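PDB 2RHF: DNA helicase RecQ from Deinococcus radiodurans, which probably couples ATP hydrolysis to 3'-5' unwinding of duplex DNA, the chain here being one of its C-terminal HRDC domains. Local coordinates for residues A[9-14]-A[68-73]. Residues are numbered along the deposited sequence; the frame is centred on the assembly and turned at random.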
loop_
_atom_site.group_PDB
_atom_site.type_symbol
_atom_site.label_atom_id
_atom_site.label_comp_id
_atom_site.label_asym_id
_atom_site.label_seq_id
_atom_site.Cartn_x
_atom_site.Cartn_y
_atom_site.Cartn_z
ATOM N N GLU A 9 -3.428 -9.215 -0.989
ATOM C CA GLU A 9 -3.749 -9.667 0.363
ATOM C C GLU A 9 -2.910 -8.935 1.412
ATOM O O GLU A 9 -3.444 -8.485 2.425
ATOM C CB GLU A 9 -3.548 -11.186 0.514
ATOM C CG GLU A 9 -3.669 -11.660 1.990
ATOM C CD GLU A 9 -3.330 -13.138 2.220
ATOM O OE1 GLU A 9 -3.343 -13.923 1.251
ATOM O OE2 GLU A 9 -3.062 -13.525 3.390
ATOM N N ALA A 10 -1.599 -8.826 1.178
ATOM C CA ALA A 10 -0.735 -8.132 2.130
ATOM C C ALA A 10 -1.153 -6.679 2.260
ATOM O O ALA A 10 -1.159 -6.129 3.361
ATOM C CB ALA A 10 0.708 -8.238 1.717
ATOM N N LEU A 11 -1.512 -6.052 1.145
ATOM C CA LEU A 11 -1.936 -4.666 1.195
ATOM C C LEU A 11 -3.272 -4.498 1.932
ATOM O O LEU A 11 -3.453 -3.525 2.661
ATOM C CB LEU A 11 -1.991 -4.077 -0.203
ATOM C CG LEU A 11 -0.615 -3.910 -0.855
ATOM C CD1 LEU A 11 -0.777 -3.743 -2.356
ATOM C CD2 LEU A 11 0.165 -2.743 -0.250
ATOM N N ARG A 12 -4.186 -5.454 1.771
ATOM C CA ARG A 12 -5.424 -5.431 2.544
ATOM C C ARG A 12 -5.155 -5.620 4.036
ATOM O O ARG A 12 -5.786 -4.975 4.877
ATOM C CB ARG A 12 -6.394 -6.504 2.054
ATOM C CG ARG A 12 -7.130 -6.110 0.796
ATOM C CD ARG A 12 -8.293 -7.046 0.455
ATOM N NE ARG A 12 -9.094 -6.414 -0.596
ATOM C CZ ARG A 12 -8.804 -6.455 -1.897
ATOM N NH1 ARG A 12 -7.774 -7.162 -2.338
ATOM N NH2 ARG A 12 -9.560 -5.801 -2.766
ATOM N N GLU A 13 -4.217 -6.510 4.366
ATOM C CA GLU A 13 -3.820 -6.736 5.755
ATOM C C GLU A 13 -3.181 -5.484 6.335
ATOM O O GLU A 13 -3.469 -5.093 7.471
ATOM C CB GLU A 13 -2.876 -7.938 5.840
ATOM C CG GLU A 13 -3.618 -9.252 5.575
ATOM C CD GLU A 13 -2.719 -10.451 5.295
ATOM O OE1 GLU A 13 -1.502 -10.294 5.068
ATOM O OE2 GLU A 13 -3.260 -11.580 5.278
ATOM N N LEU A 14 -2.317 -4.841 5.562
ATOM C CA LEU A 14 -1.711 -3.585 5.995
ATOM C C LEU A 14 -2.794 -2.536 6.221
ATOM O O LEU A 14 -2.797 -1.827 7.241
ATOM C CB LEU A 14 -0.711 -3.081 4.970
ATOM C CG LEU A 14 -0.191 -1.667 5.250
ATOM C CD1 LEU A 14 0.545 -1.569 6.585
ATOM C CD2 LEU A 14 0.686 -1.200 4.125
ATOM N N LEU A 68 5.848 -0.093 1.304
ATOM C CA LEU A 68 7.015 -0.727 0.667
ATOM C C LEU A 68 7.385 -2.010 1.383
ATOM O O LEU A 68 7.735 -2.995 0.748
ATOM C CB LEU A 68 8.204 0.220 0.643
ATOM C CG LEU A 68 8.029 1.483 -0.210
ATOM C CD1 LEU A 68 9.294 2.333 -0.159
ATOM C CD2 LEU A 68 7.666 1.143 -1.664
ATOM N N ASP A 69 7.306 -2.002 2.710
ATOM C CA ASP A 69 7.643 -3.177 3.510
ATOM C C ASP A 69 6.642 -4.314 3.257
ATOM O O ASP A 69 7.036 -5.481 3.189
ATOM C CB ASP A 69 7.710 -2.747 4.987
ATOM C CG ASP A 69 7.941 -3.894 5.955
ATOM O OD1 ASP A 69 8.758 -4.806 5.674
ATOM O OD2 ASP A 69 7.325 -3.825 7.045
ATOM N N ALA A 70 5.355 -3.995 3.125
ATOM C CA ALA A 70 4.369 -5.025 2.797
ATOM C C ALA A 70 4.699 -5.684 1.446
ATOM O O ALA A 70 4.712 -6.913 1.321
ATOM C CB ALA A 70 2.960 -4.443 2.781
ATOM N N ILE A 71 4.981 -4.862 0.443
ATOM C CA ILE A 71 5.339 -5.363 -0.872
ATOM C C ILE A 71 6.609 -6.223 -0.796
ATOM O O ILE A 71 6.651 -7.325 -1.351
ATOM C CB ILE A 71 5.490 -4.181 -1.850
ATOM C CG1 ILE A 71 4.107 -3.561 -2.130
ATOM C CG2 ILE A 71 6.158 -4.623 -3.159
ATOM C CD1 ILE A 71 4.152 -2.194 -2.768
ATOM N N ASN A 72 7.638 -5.733 -0.108
ATOM C CA ASN A 72 8.884 -6.476 0.007
ATOM C C ASN A 72 8.735 -7.780 0.746
ATOM O O ASN A 72 9.377 -8.770 0.402
ATOM C CB ASN A 72 9.952 -5.614 0.665
ATOM C CG ASN A 72 10.466 -4.550 -0.266
ATOM O OD1 ASN A 72 10.529 -4.764 -1.465
ATOM N ND2 ASN A 72 10.830 -3.408 0.273
ATOM N N THR A 73 7.871 -7.801 1.752
ATOM C CA THR A 73 7.650 -9.020 2.512
ATOM C C THR A 73 7.084 -10.108 1.601
ATOM O O THR A 73 7.478 -11.280 1.691
ATOM C CB THR A 73 6.743 -8.753 3.731
ATOM O OG1 THR A 73 7.404 -7.841 4.619
ATOM C CG2 THR A 73 6.461 -10.037 4.499
#
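Facing each other through Ala10 and Ala70, segments 9-14 and 68-73 run roughly antiparallel, with 144° between their N-to-C directions and their axes 9.2 Å apart at closest approach. The CA atoms of Ala10 and Ala70 lie 6.0 Å apart. Both alanines point their CB toward the opposite helix, and the CB of Ala10 comes to 4.2 Å from the carbonyl O of Ala70, a van der Waals approach of methyl to backbone. One turn further along segment 9-14, Leu14 reaches across with one branch: its CD2 lies 4.2 Å from the CB of Ala70. Leu14 CG stands anti to the backbone N (chi1 171°), beside the carbonyl carbon. The CB of Leu11 does not point straight at helix 57-76, yet its CD2 also reaches over, passing 4.5 Å from the CB of Ala70 and 4.4 Å from CG1 of Ile71. The Ala70 methyl is thus approached by both leucines through their CD2 branches. Beyond the pair, Leu11 continues onto Leu35 and Leu38 of helix 32-41, while Ala10 touches Val74, and Leu14 touches Arg66 and Ile67, all on helix 57-76. Leu11, Leu14 and Ile71 are buried. The interface joins the N-terminal helix 4-22 to the C-terminal helix 57-76 of the HRDC domain. Apart from the Ala10 methyl resting against the Ala70 carbonyl oxygen, the contacts are between aliphatic carbons, and with neither hydrogen bond nor salt bridge between the two segments, dispersion and the burial of aliphatic surface hold them together here.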